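Phosphoribosylaminoimidazole-succinocarboxamide synthase (Saccharomyces cerevisiae, PDB 2CNQ) catalyses the ATP-dependent joining of aspartate to carboxyaminoimidazole ribotide, giving the succinocarboxamide intermediate SAICAR in purine biosynthesis. Local coordinates at residues 13-16 with 22-25; 91-96 with 100-105; 37-40 with 45-48; 232-235 with 239-242. All blocks are in the same frame, centred on the assembly; numbering follows the deposited sequence. Where two conformers were deposited one is given.

Interaction 1: 13-16 with 22-25; sequences PLVA and DIYE. With ADP (adenosine-5'-diphosphate), chain B.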
loop_
_atom_site.group_PDB
_atom_site.type_symbol
_atom_site.label_atom_id
_atom_site.label_comp_id
_atom_site.label_asym_id
_atom_site.label_seq_id
_atom_site.Cartn_x
_atom_site.Cartn_y
_atom_site.Cartn_z
ATOM N N PRO A 13 13.763 -8.241 18.636
ATOM C CA PRO A 13 14.667 -7.444 17.847
ATOM C C PRO A 13 13.928 -6.660 16.808
ATOM O O PRO A 13 12.978 -7.140 16.216
ATOM C CB PRO A 13 15.555 -8.479 17.194
ATOM C CG PRO A 13 15.391 -9.743 17.972
ATOM C CD PRO A 13 13.978 -9.671 18.463
ATOM N N LEU A 14 14.409 -5.475 16.554
ATOM C CA LEU A 14 13.875 -4.653 15.523
ATOM C C LEU A 14 14.519 -5.008 14.238
ATOM O O LEU A 14 15.722 -4.944 14.138
ATOM C CB LEU A 14 14.121 -3.209 15.886
ATOM C CG LEU A 14 13.570 -2.163 14.926
ATOM C CD1 LEU A 14 12.074 -2.197 14.889
ATOM C CD2 LEU A 14 14.092 -0.832 15.333
ATOM N N VAL A 15 13.743 -5.364 13.248
ATOM C CA VAL A 15 14.244 -5.619 11.932
ATOM C C VAL A 15 14.378 -4.340 11.182
ATOM O O VAL A 15 15.388 -4.097 10.549
ATOM C CB VAL A 15 13.357 -6.591 11.202
ATOM C CG1 VAL A 15 13.752 -6.734 9.770
ATOM C CG2 VAL A 15 13.397 -7.914 11.925
ATOM N N ALA A 16 13.369 -3.496 11.207
ATOM C CA ALA A 16 13.382 -2.298 10.438
ATOM C C ALA A 16 12.315 -1.401 10.939
ATOM O O ALA A 16 11.329 -1.839 11.462
ATOM C CB ALA A 16 13.101 -2.598 8.996
ATOM N N ASP A 22 6.878 -0.559 11.769
ATOM C CA ASP A 22 7.930 -1.017 12.655
ATOM C C ASP A 22 7.866 -2.509 12.598
ATOM O O ASP A 22 6.809 -3.080 12.792
ATOM C CB ASP A 22 7.732 -0.540 14.073
ATOM C CG ASP A 22 7.852 0.920 14.251
ATOM O OD1 ASP A 22 7.794 1.350 15.429
ATOM O OD2 ASP A 22 8.039 1.671 13.296
ATOM N N ILE A 23 8.986 -3.121 12.307
ATOM C CA ILE A 23 9.001 -4.525 11.982
ATOM C C ILE A 23 9.936 -5.197 12.924
ATOM O O ILE A 23 11.101 -4.833 12.973
ATOM C CB ILE A 23 9.400 -4.720 10.569
ATOM C CG1 ILE A 23 8.477 -3.909 9.660
ATOM C CG2 ILE A 23 9.357 -6.203 10.209
ATOM C CD1 ILE A 23 8.881 -3.916 8.290
ATOM N N TYR A 24 9.436 -6.148 13.664
ATOM C CA TYR A 24 10.223 -6.856 14.638
ATOM C C TYR A 24 10.328 -8.297 14.251
ATOM O O TYR A 24 9.455 -8.850 13.595
ATOM C CB TYR A 24 9.569 -6.772 15.999
ATOM C CG TYR A 24 9.535 -5.387 16.529
ATOM C CD1 TYR A 24 10.544 -4.921 17.336
ATOM C CD2 TYR A 24 8.511 -4.532 16.197
ATOM C CE1 TYR A 24 10.522 -3.660 17.823
ATOM C CE2 TYR A 24 8.486 -3.261 16.675
ATOM C CZ TYR A 24 9.501 -2.828 17.464
ATOM O OH TYR A 24 9.523 -1.571 17.973
ATOM N N GLU A 25 11.361 -8.938 14.745
ATOM C CA GLU A 25 11.553 -10.340 14.511
ATOM C C GLU A 25 10.938 -11.120 15.602
ATOM O O GLU A 25 11.350 -11.026 16.755
ATOM C CB GLU A 25 13.024 -10.638 14.454
ATOM C CG GLU A 25 13.320 -12.100 14.458
ATOM C CD GLU A 25 14.777 -12.330 14.314
ATOM O OE1 GLU A 25 15.391 -11.857 13.322
ATOM O OE2 GLU A 25 15.337 -12.914 15.229
HETATM P PB ADP B . 8.545 1.505 3.328
HETATM O O1B ADP B . 7.335 1.558 2.518
HETATM O O2B ADP B . 9.696 0.966 2.588
HETATM O O3B ADP B . 8.973 2.715 4.002
HETATM P PA ADP B . 6.990 0.193 5.329
HETATM O O1A ADP B . 5.826 0.018 4.457
HETATM O O2A ADP B . 6.934 1.171 6.403
HETATM O O3A ADP B . 8.285 0.434 4.472
HETATM O "O5'" ADP B . 7.383 -1.170 6.002
HETATM C "C5'" ADP B . 7.225 -2.444 5.418
HETATM C "C4'" ADP B . 8.571 -2.983 5.037
HETATM O "O4'" ADP B . 8.482 -4.400 5.171
HETATM C "C3'" ADP B . 8.941 -2.738 3.607
HETATM O "O3'" ADP B . 10.340 -2.763 3.459
HETATM C "C2'" ADP B . 8.388 -3.957 2.919
HETATM O "O2'" ADP B . 8.956 -4.207 1.673
HETATM C "C1'" ADP B . 8.726 -5.000 3.916
HETATM N N9 ADP B . 7.949 -6.203 3.872
HETATM C C8 ADP B . 6.642 -6.301 3.620
HETATM N N7 ADP B . 6.192 -7.521 3.752
HETATM C C5 ADP B . 7.268 -8.245 4.099
HETATM C C6 ADP B . 7.483 -9.605 4.420
HETATM N N6 ADP B . 6.490 -10.471 4.419
HETATM N N1 ADP B . 8.720 -10.026 4.659
HETATM C C2 ADP B . 9.709 -9.138 4.699
HETATM N N3 ADP B . 9.618 -7.832 4.497
HETATM C C4 ADP B . 8.395 -7.405 4.189
#

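Interaction 2: 91-96 with 100-105; sequences AKLSEP and TQLEDR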
loop_
_atom_site.group_PDB
_atom_site.type_symbol
_atom_site.label_atom_id
_atom_site.label_comp_id
_atom_site.label_asym_id
_atom_site.label_seq_id
_atom_site.Cartn_x
_atom_site.Cartn_y
_atom_site.Cartn_z
ATOM N N ALA A 91 4.656 -13.147 25.990
ATOM C CA ALA A 91 3.640 -12.713 26.901
ATOM C C ALA A 91 3.794 -11.271 27.260
ATOM O O ALA A 91 2.816 -10.585 27.449
ATOM C CB ALA A 91 3.664 -13.557 28.146
ATOM N N LYS A 92 5.010 -10.805 27.386
ATOM C CA LYS A 92 5.200 -9.442 27.792
ATOM C C LYS A 92 4.517 -8.484 26.853
ATOM O O LYS A 92 4.100 -7.431 27.271
ATOM C CB LYS A 92 6.676 -9.169 27.933
ATOM C CG LYS A 92 6.953 -7.920 28.636
ATOM C CD LYS A 92 8.385 -7.791 29.082
ATOM C CE LYS A 92 8.567 -6.514 29.826
ATOM N NZ LYS A 92 7.701 -6.438 31.025
ATOM N N LEU A 93 4.417 -8.835 25.562
ATOM C CA LEU A 93 3.810 -7.909 24.626
ATOM C C LEU A 93 2.326 -7.784 24.770
ATOM O O LEU A 93 1.733 -6.931 24.165
ATOM C CB LEU A 93 4.176 -8.267 23.218
ATOM C CG LEU A 93 5.655 -8.112 22.927
ATOM C CD1 LEU A 93 5.902 -8.493 21.494
ATOM C CD2 LEU A 93 6.138 -6.729 23.181
ATOM N N SER A 94 1.731 -8.619 25.611
ATOM C CA SER A 94 0.354 -8.423 25.987
ATOM C C SER A 94 0.180 -7.485 27.130
ATOM O O SER A 94 -0.930 -7.118 27.433
ATOM C CB SER A 94 -0.261 -9.742 26.356
ATOM O OG SER A 94 -0.425 -10.566 25.237
ATOM N N GLU A 95 1.242 -7.118 27.796
ATOM C CA GLU A 95 1.138 -6.141 28.856
ATOM C C GLU A 95 0.723 -4.865 28.206
ATOM O O GLU A 95 1.135 -4.564 27.107
ATOM C CB GLU A 95 2.460 -5.983 29.569
ATOM C CG GLU A 95 2.848 -7.272 30.249
ATOM C CD GLU A 95 4.238 -7.307 30.775
ATOM O OE1 GLU A 95 4.974 -6.316 30.669
ATOM O OE2 GLU A 95 4.618 -8.387 31.258
ATOM N N PRO A 96 -0.095 -4.073 28.856
ATOM C CA PRO A 96 -0.714 -2.925 28.198
ATOM C C PRO A 96 0.241 -1.943 27.614
ATOM O O PRO A 96 -0.082 -1.370 26.607
ATOM C CB PRO A 96 -1.590 -2.315 29.240
ATOM C CG PRO A 96 -1.270 -2.953 30.441
ATOM C CD PRO A 96 -0.630 -4.298 30.184
ATOM N N THR A 100 -1.066 -1.928 23.776
ATOM C CA THR A 100 -1.715 -0.761 23.224
ATOM C C THR A 100 -0.980 -0.240 22.011
ATOM O O THR A 100 -1.569 0.418 21.188
ATOM C CB THR A 100 -1.839 0.327 24.246
ATOM O OG1 THR A 100 -0.551 0.638 24.714
ATOM C CG2 THR A 100 -2.776 -0.042 25.354
ATOM N N GLN A 101 0.298 -0.509 21.914
ATOM C CA GLN A 101 1.064 -0.092 20.789
ATOM C C GLN A 101 0.963 -1.024 19.613
ATOM O O GLN A 101 1.461 -0.683 18.524
ATOM C CB GLN A 101 2.527 -0.046 21.151
ATOM C CG GLN A 101 2.847 0.869 22.257
ATOM C CD GLN A 101 4.318 0.925 22.439
ATOM O OE1 GLN A 101 5.009 1.430 21.567
ATOM N NE2 GLN A 101 4.831 0.324 23.488
ATOM N N LEU A 102 0.416 -2.201 19.827
ATOM C CA LEU A 102 0.436 -3.220 18.830
ATOM C C LEU A 102 -0.918 -3.625 18.360
ATOM O O LEU A 102 -1.077 -4.057 17.240
ATOM C CB LEU A 102 1.150 -4.431 19.390
ATOM C CG LEU A 102 2.616 -4.202 19.724
ATOM C CD1 LEU A 102 3.161 -5.421 20.395
ATOM C CD2 LEU A 102 3.396 -3.859 18.482
ATOM N N GLU A 103 -1.902 -3.587 19.233
ATOM C CA GLU A 103 -3.150 -4.188 18.899
ATOM C C GLU A 103 -3.780 -3.481 17.725
ATOM O O GLU A 103 -3.727 -2.280 17.600
ATOM C CB GLU A 103 -4.065 -4.207 20.100
ATOM C CG GLU A 103 -4.478 -2.836 20.572
ATOM C CD GLU A 103 -5.118 -2.844 21.919
ATOM O OE1 GLU A 103 -5.410 -3.920 22.454
ATOM O OE2 GLU A 103 -5.315 -1.751 22.467
ATOM N N ASP A 104 -4.376 -4.284 16.864
ATOM C CA ASP A 104 -5.125 -3.857 15.702
ATOM C C ASP A 104 -4.313 -3.265 14.609
ATOM O O ASP A 104 -4.864 -2.982 13.560
ATOM C CB ASP A 104 -6.255 -2.918 16.088
ATOM C CG ASP A 104 -7.218 -3.575 16.985
ATOM O OD1 ASP A 104 -7.535 -2.996 18.024
ATOM O OD2 ASP A 104 -7.650 -4.681 16.631
ATOM N N ARG A 105 -3.022 -3.122 14.804
ATOM C CA ARG A 105 -2.183 -2.522 13.796
ATOM C C ARG A 105 -1.014 -3.415 13.481
ATOM O O ARG A 105 -0.077 -2.990 12.853
ATOM C CB ARG A 105 -1.674 -1.183 14.244
ATOM C CG ARG A 105 -0.897 -1.249 15.512
ATOM C CD ARG A 105 -0.317 0.045 15.908
ATOM N NE ARG A 105 -1.311 1.034 16.251
ATOM C CZ ARG A 105 -1.581 2.130 15.570
ATOM N NH1 ARG A 105 -0.997 2.391 14.446
ATOM N NH2 ARG A 105 -2.445 2.997 16.038
#

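Interaction 3: 37-40 with 45-48; sequences DRIS and IMEN. With ADP (adenosine-5'-diphosphate), chain F.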
loop_
_atom_site.group_PDB
_atom_site.type_symbol
_atom_site.label_atom_id
_atom_site.label_comp_id
_atom_site.label_asym_id
_atom_site.label_seq_id
_atom_site.Cartn_x
_atom_site.Cartn_y
_atom_site.Cartn_z
ATOM N N ASP A 37 1.193 4.935 12.936
ATOM C CA ASP A 37 0.374 6.002 12.452
ATOM C C ASP A 37 1.148 7.045 11.726
ATOM O O ASP A 37 0.616 8.085 11.406
ATOM C CB ASP A 37 -0.409 6.578 13.593
ATOM C CG ASP A 37 -1.408 5.620 14.115
ATOM O OD1 ASP A 37 -1.780 5.747 15.293
ATOM O OD2 ASP A 37 -1.854 4.742 13.373
ATOM N N ARG A 38 2.406 6.775 11.446
ATOM C CA ARG A 38 3.174 7.676 10.673
ATOM C C ARG A 38 2.592 7.788 9.282
ATOM O O ARG A 38 1.976 6.886 8.758
ATOM C CB ARG A 38 4.607 7.195 10.566
ATOM C CG ARG A 38 5.312 7.137 11.907
ATOM C CD ARG A 38 6.768 6.862 11.775
ATOM N NE ARG A 38 7.074 5.615 11.122
ATOM C CZ ARG A 38 7.402 4.493 11.737
ATOM N NH1 ARG A 38 7.766 3.447 11.042
ATOM N NH2 ARG A 38 7.368 4.404 13.045
ATOM N N ILE A 39 2.830 8.906 8.662
ATOM C CA ILE A 39 2.444 9.080 7.283
ATOM C C ILE A 39 3.551 9.802 6.603
ATOM O O ILE A 39 4.208 10.637 7.183
ATOM C CB ILE A 39 1.116 9.798 7.166
ATOM C CG1 ILE A 39 0.626 9.840 5.726
ATOM C CG2 ILE A 39 1.168 11.175 7.767
ATOM C CD1 ILE A 39 -0.812 10.243 5.605
ATOM N N SER A 40 3.767 9.459 5.368
ATOM C CA SER A 40 4.837 10.016 4.596
ATOM C C SER A 40 4.309 10.433 3.276
ATOM O O SER A 40 3.295 9.976 2.814
ATOM C CB SER A 40 5.891 8.962 4.412
ATOM O OG SER A 40 5.387 7.852 3.713
ATOM N N ILE A 45 8.616 11.435 6.017
ATOM C CA ILE A 45 7.637 11.207 7.026
ATOM C C ILE A 45 7.216 12.529 7.579
ATOM O O ILE A 45 8.017 13.387 7.857
ATOM C CB ILE A 45 8.220 10.329 8.113
ATOM C CG1 ILE A 45 8.655 8.993 7.531
ATOM C CG2 ILE A 45 7.225 10.094 9.197
ATOM C CD1 ILE A 45 9.478 8.182 8.460
ATOM N N MET A 46 5.932 12.705 7.775
ATOM C CA MET A 46 5.443 13.897 8.409
ATOM C C MET A 46 5.844 13.886 9.851
ATOM O O MET A 46 6.081 12.863 10.452
ATOM C CB MET A 46 3.936 13.957 8.342
ATOM C CG MET A 46 3.368 14.000 6.940
ATOM S SD MET A 46 3.853 15.394 5.968
ATOM C CE MET A 46 5.106 14.674 4.959
ATOM N N GLU A 47 5.862 15.053 10.451
ATOM C CA GLU A 47 6.188 15.142 11.857
ATOM C C GLU A 47 5.159 14.470 12.698
ATOM O O GLU A 47 5.486 13.808 13.654
ATOM C CB GLU A 47 6.265 16.583 12.290
ATOM C CG GLU A 47 6.619 16.781 13.686
ATOM C CD GLU A 47 7.954 16.170 13.983
ATOM O OE1 GLU A 47 8.820 16.131 13.089
ATOM O OE2 GLU A 47 8.146 15.740 15.132
ATOM N N ASN A 48 3.908 14.684 12.366
ATOM C CA ASN A 48 2.833 14.177 13.124
ATOM C C ASN A 48 2.159 13.037 12.418
ATOM O O ASN A 48 2.366 12.760 11.262
ATOM C CB ASN A 48 1.869 15.280 13.510
ATOM C CG ASN A 48 1.365 16.102 12.368
ATOM O OD1 ASN A 48 1.972 16.221 11.321
ATOM N ND2 ASN A 48 0.234 16.744 12.609
HETATM P PB ADP F . 6.148 7.664 0.583
HETATM O O1B ADP F . 7.111 7.827 1.712
HETATM O O2B ADP F . 6.592 6.689 -0.473
HETATM O O3B ADP F . 4.748 7.453 1.110
HETATM P PA ADP F . 5.019 8.804 -1.431
HETATM O O1A ADP F . 4.403 10.036 -1.971
HETATM O O2A ADP F . 3.912 7.865 -1.124
HETATM O O3A ADP F . 6.062 9.023 -0.269
HETATM O "O5'" ADP F . 5.915 8.073 -2.487
HETATM C "C5'" ADP F . 5.283 7.358 -3.527
HETATM C "C4'" ADP F . 6.239 6.872 -4.598
HETATM O "O4'" ADP F . 6.759 8.022 -5.255
HETATM C "C3'" ADP F . 7.382 6.110 -3.977
HETATM O "O3'" ADP F . 7.824 5.106 -4.871
HETATM C "C2'" ADP F . 8.410 7.186 -3.823
HETATM O "O2'" ADP F . 9.709 6.654 -3.859
HETATM C "C1'" ADP F . 8.157 8.048 -5.038
HETATM N N9 ADP F . 8.542 9.440 -4.835
HETATM C C8 ADP F . 8.373 10.112 -3.709
HETATM N N7 ADP F . 8.835 11.363 -3.825
HETATM C C5 ADP F . 9.290 11.491 -5.061
HETATM C C6 ADP F . 9.885 12.605 -5.767
HETATM N N6 ADP F . 10.053 13.780 -5.113
HETATM N N1 ADP F . 10.245 12.371 -7.042
HETATM C C2 ADP F . 10.063 11.161 -7.651
HETATM N N3 ADP F . 9.502 10.092 -7.039
HETATM C C4 ADP F . 9.105 10.217 -5.750
HETATM O O HOH W 1 4.097 10.848 10.465
#

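Interaction 4: 232-235 with 239-242; sequences VDEV and DSSR. With AMZ (aminoimidazole 4-carboxamide ribonucleotide), chain C; ADP (adenosine-5'-diphosphate), chain B.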
loop_
_atom_site.group_PDB
_atom_site.type_symbol
_atom_site.label_atom_id
_atom_site.label_comp_id
_atom_site.label_asym_id
_atom_site.label_seq_id
_atom_site.Cartn_x
_atom_site.Cartn_y
_atom_site.Cartn_z
ATOM N N VAL A 232 2.597 -9.657 -0.192
ATOM C CA VAL A 232 3.176 -9.259 1.069
ATOM C C VAL A 232 2.812 -7.821 1.357
ATOM O O VAL A 232 1.956 -7.235 0.728
ATOM C CB VAL A 232 4.689 -9.486 1.095
ATOM C CG1 VAL A 232 4.994 -10.924 0.772
ATOM C CG2 VAL A 232 5.411 -8.573 0.168
ATOM N N ASP A 233 3.422 -7.269 2.371
ATOM C CA ASP A 233 3.281 -5.878 2.678
ATOM C C ASP A 233 1.836 -5.530 2.966
ATOM O O ASP A 233 1.188 -6.254 3.692
ATOM C CB ASP A 233 3.932 -5.019 1.611
ATOM C CG ASP A 233 4.211 -3.644 2.072
ATOM O OD1 ASP A 233 5.107 -3.480 2.918
ATOM O OD2 ASP A 233 3.547 -2.725 1.555
ATOM N N GLU A 234 1.419 -4.390 2.488
ATOM C CA GLU A 234 0.069 -3.955 2.586
ATOM C C GLU A 234 -0.577 -4.051 1.235
ATOM O O GLU A 234 0.071 -4.047 0.216
ATOM C CB GLU A 234 -0.017 -2.541 3.120
ATOM C CG GLU A 234 0.429 -1.510 2.123
ATOM C CD GLU A 234 0.392 -0.124 2.656
ATOM O OE1 GLU A 234 1.231 0.668 2.187
ATOM O OE2 GLU A 234 -0.453 0.182 3.498
ATOM N N VAL A 235 -1.881 -4.109 1.267
ATOM C CA VAL A 235 -2.643 -4.339 0.063
ATOM C C VAL A 235 -3.770 -3.357 0.011
ATOM O O VAL A 235 -4.589 -3.319 0.902
ATOM C CB VAL A 235 -3.180 -5.751 0.031
ATOM C CG1 VAL A 235 -3.912 -5.954 -1.257
ATOM C CG2 VAL A 235 -2.084 -6.753 0.201
ATOM N N ASP A 239 -2.605 4.302 1.470
ATOM C CA ASP A 239 -1.205 4.606 1.266
ATOM C C ASP A 239 -0.725 3.996 -0.026
ATOM O O ASP A 239 0.054 4.597 -0.728
ATOM C CB ASP A 239 -0.341 4.045 2.389
ATOM C CG ASP A 239 -0.200 4.925 3.557
ATOM O OD1 ASP A 239 0.525 4.524 4.480
ATOM O OD2 ASP A 239 -0.700 6.039 3.570
ATOM N N SER A 240 -1.152 2.801 -0.349
ATOM C CA SER A 240 -0.612 2.079 -1.463
ATOM C C SER A 240 -1.364 2.305 -2.749
ATOM O O SER A 240 -0.968 1.765 -3.757
ATOM C CB SER A 240 -0.575 0.614 -1.172
ATOM O OG SER A 240 -1.844 0.053 -1.182
ATOM N N SER A 241 -2.422 3.076 -2.722
ATOM C CA SER A 241 -3.342 3.162 -3.828
ATOM C C SER A 241 -3.895 4.510 -3.952
ATOM O O SER A 241 -3.866 5.288 -3.016
ATOM C CB SER A 241 -4.522 2.235 -3.562
ATOM O OG SER A 241 -4.095 0.986 -3.099
ATOM N N ARG A 242 -4.513 4.752 -5.097
ATOM C CA ARG A 242 -5.352 5.896 -5.279
ATOM C C ARG A 242 -6.751 5.421 -5.458
ATOM O O ARG A 242 -7.026 4.550 -6.262
ATOM C CB ARG A 242 -4.913 6.708 -6.451
ATOM C CG ARG A 242 -3.657 7.429 -6.178
ATOM C CD ARG A 242 -3.170 8.083 -7.418
ATOM N NE ARG A 242 -1.949 8.809 -7.149
ATOM C CZ ARG A 242 -0.850 8.719 -7.857
ATOM N NH1 ARG A 242 0.132 9.518 -7.546
ATOM N NH2 ARG A 242 -0.708 7.851 -8.834
HETATM O O5 AMZ C . 4.921 3.047 -1.267
HETATM C C6 AMZ C . 5.411 3.146 -2.372
HETATM N N2 AMZ C . 6.714 3.049 -2.610
HETATM C C3A AMZ C . 4.572 3.356 -3.536
HETATM C C7A AMZ C . 3.221 3.523 -3.524
HETATM N N3 AMZ C . 2.309 3.463 -2.535
HETATM N N1 AMZ C . 5.025 3.454 -4.798
HETATM C C5 AMZ C . 3.974 3.662 -5.559
HETATM N N AMZ C . 2.863 3.724 -4.791
HETATM C C1 AMZ C . 1.514 3.871 -5.278
HETATM C C2 AMZ C . 0.996 5.277 -5.243
HETATM C C3 AMZ C . -0.023 5.269 -6.346
HETATM O O2 AMZ C . -1.186 4.678 -5.813
HETATM O O1 AMZ C . 0.471 5.565 -3.964
HETATM O O AMZ C . 1.553 3.535 -6.636
HETATM C C AMZ C . 0.627 4.336 -7.355
HETATM C C4 AMZ C . 1.318 5.035 -8.479
HETATM O O3 AMZ C . 2.087 6.099 -7.943
HETATM P P AMZ C . 2.782 7.115 -8.959
HETATM O OP1 AMZ C . 3.898 6.385 -9.629
HETATM O O4 AMZ C . 3.281 8.223 -8.061
HETATM O OP2 AMZ C . 1.775 7.586 -9.958
HETATM P PB ADP B . 8.545 1.505 3.328
HETATM O O1B ADP B . 7.335 1.558 2.518
HETATM O O2B ADP B . 9.696 0.966 2.588
HETATM O O3B ADP B . 8.973 2.715 4.002
HETATM P PA ADP B . 6.990 0.193 5.329
HETATM O O1A ADP B . 5.826 0.018 4.457
HETATM O O2A ADP B . 6.934 1.171 6.403
HETATM O O3A ADP B . 8.285 0.434 4.472
HETATM O "O5'" ADP B . 7.383 -1.170 6.002
HETATM C "C5'" ADP B . 7.225 -2.444 5.418
HETATM C "C4'" ADP B . 8.571 -2.983 5.037
HETATM O "O4'" ADP B . 8.482 -4.400 5.171
HETATM C "C3'" ADP B . 8.941 -2.738 3.607
HETATM O "O3'" ADP B . 10.340 -2.763 3.459
HETATM C "C2'" ADP B . 8.388 -3.957 2.919
HETATM O "O2'" ADP B . 8.956 -4.207 1.673
HETATM C "C1'" ADP B . 8.726 -5.000 3.916
HETATM N N9 ADP B . 7.949 -6.203 3.872
HETATM C C8 ADP B . 6.642 -6.301 3.620
HETATM N N7 ADP B . 6.192 -7.521 3.752
HETATM C C5 ADP B . 7.268 -8.245 4.099
HETATM C C6 ADP B . 7.483 -9.605 4.420
HETATM N N6 ADP B . 6.490 -10.471 4.419
HETATM N N1 ADP B . 8.720 -10.026 4.659
HETATM C C2 ADP B . 9.709 -9.138 4.699
HETATM N N3 ADP B . 9.618 -7.832 4.497
HETATM C C4 ADP B . 8.395 -7.405 4.189
HETATM O O HOH W 2 2.044 2.361 4.031
#

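Interaction 1: 13-16 with 22-25
Ile-23 O takes two backbone N-H groups at once: Val-15 N at 2.7 Å, and Ala-16 N at 3.2 Å. That double grip is a classic beta bulge in the antiparallel hairpin of strands 14-17 and 21-25. Val-15, with its helical psi of -47°, is the extra residue on the outer strand. On one flank Ile-23 N returns a bond to Ala-16 O (2.8 Å), and on the other Glu-25 N bonds Pro-13 O (2.8 Å, nearly straight). The residues between the two segments include Lys-19, Val-20 and Arg-21, all of which bond ADP of chain B, consistent with a nucleotide-gripping hairpin such as the glycine-rich loop of protein kinases.

Packing divides between the two faces. Leu-14 CD1 sits over one face of the Tyr-24 ring, a CH-pi contact 3.8 Å from the centroid; the tyrosine OH is bonded to Thr-6. The leucine gets there because its CG is anti to the backbone N (chi1 -178°). Val-15 sends CG2 across the stem of Glu-25, and Ile-23 rests on Leu-31 and Phe-33 of the next strand. In the conformer given, Ile-23 CD1 abuts the ribose of ADP, 3.2 Å from O4'.

Interaction 2: 91-96 with 100-105
The flat group between Thr-100 and Pro-96 is the carbonyl of Pro-96, and Thr-100 meets its oxygen from two directions. The hydroxyl OG1, at 2.8 Å in the conformer given, sits almost in line with the C=O bond (162°). The amide Thr-100 N, 3.0 Å from the same Pro-96 O, is tilted 30° from the carbonyl plane. A chi1 of 58° puts OG1 between the backbone N and the carbonyl carbon of Thr-100, folded back over its own helix. The second flat group is the carboxylate of Glu-95. In the conformer given, Lys-92 NZ uses the syn lone pair of Glu-95 OE1, on the side of the other oxygen, at 2.8 Å, as a salt bridge within the 91-96 segment.

Apolar contact is slight: Leu-102 CD1 touches Leu-93 CB at 4.1 Å. Both leucines are buried. Leu-102 also packs on Leu-32 and Val-34 of strand 30-35, and Leu-93 on Leu-12 and Tyr-98, so the pair ties the approach to the helix to the N-terminal sheet.

Beyond Leu-102 the chain reverses through Glu-103 and Asp-104, the latter with positive phi, and Arg-105 N returns a long 3.3 Å bond to Leu-102 O. The arrangement is that of a short helix, 96-102: Glu-95 at the N-cap position, proline in the first turn, a threonine hydroxyl bonded four residues back, and a type II turn leading into strand 106-110.

Interaction 3: 37-40 with 45-48
A single direct backbone hydrogen bond joins the segments, from Met-46 N to Ile-39 O, 2.8 Å long and almost straight (171°). Beside it Ser-40 and Ile-45 form an antiparallel non-hydrogen-bonded pair, their CA atoms only 3.9 Å apart, at the mouth of the tight hairpin of strands 40-41 and 44-45. A bound water extends the pairing: it accepts from Ile-39 N and lies 2.8 Å from Met-46 O and 2.7 Å from Asn-48 O, giving polar company to groups that do not meet directly.

The apolar contacts flank these bonds. With Ile-39 CG1 anti to the backbone N (chi1 -173°), the CG2 branch meets Met-46 CG at 3.7 Å, where both side chains pack against Leu-263 of helix 261-269. Ile-45 brings CG2 alongside the stem of Arg-38 (CB, 4.1 Å), whose guanidinium is held by the backbone oxygens of Lys-19, Gly-18 and Thr-4 and by a salt bridge to Asp-22.

Toward the ligand, Ser-40 OG stands 2.6 Å from O1B and 2.7 Å from O3B of the ADP in chain F, with Tyr-42 and Asp-43 of the hairpin turn bonding the same nucleotide. Paired backbone and bound water behind, and phosphate oxygens in front, suggest a turn held in shape where it presents polar groups to a diphosphate.

Interaction 4: 232-235 with 239-242
Two buried carboxylates, those of Glu-234 and Asp-239, come within 4.5 Å of each other (OE1 to OD1) with a water as go-between rather than a direct bond. The water gives one proton to each, 2.6 Å from Glu-234 OE1 and 2.7 Å from Asp-239 OD1, and the carboxylate planes stand 84° apart. Cations probably temper the pairing of like charges: Arg-21 bridges to Glu-234 OE2, which also bonds Thr-237, while Lys-53 bridges to Asp-239 OD1 and Tyr-292 holds OD2. A magnesium ion lies about 4 Å from the Glu-234 side chain at the nearest atoms.

Beyond the water the contact is light: Ser-240 CB lies 3.8 Å from Glu-234 OE1, and the serine OG is bonded to Thr-237 N.

Each segment also serves a ligand. Asp-233 N makes a weak bond to N7 of the adenine of ADP in chain B, and Asp-233 OD2 takes Glu-234 N from above the carboxylate plane. Arg-242, extended from CG to NE, sets NH2 2.7 Å from phosphate oxygen OP2 of AMZ in a straight bond (168°), with OP2 in the guanidinium plane and ribose carbon C3 over one face.

The contact spans a break in the long strand 228-245, which pairs with strand 211-223 through Val-232, Ser-240 and Arg-242, while helix 53-67 packs on it, taking Val-235 against Trp-64 and Phe-65.

In the fold
Two salt bridges connect interactions 1, 2 and 3. Asp-22 OD2 of interaction 1 meets Arg-38 NH2 of interaction 3 at 2.8 Å, and Arg-105 NH1 of interaction 2 meets Asp-37 OD2 of interaction 3 at 2.7 Å, so 37-40 joins the nucleotide-binding hairpin to the turn after helix 96-102. Interactions 1 and 4, centres about 19 Å apart, share the ADP of chain B, interaction 1 at the ribose, interaction 4 mainly at the adenine. Interaction 4, nearly at the chain's centre, adds the AMZ site. Interaction 3 meets the second ADP, in chain F. Interaction 2 lies farthest from the chain's centre, about 23 Å between centres, its Leu-102 side chain about 9 Å from bound AMP.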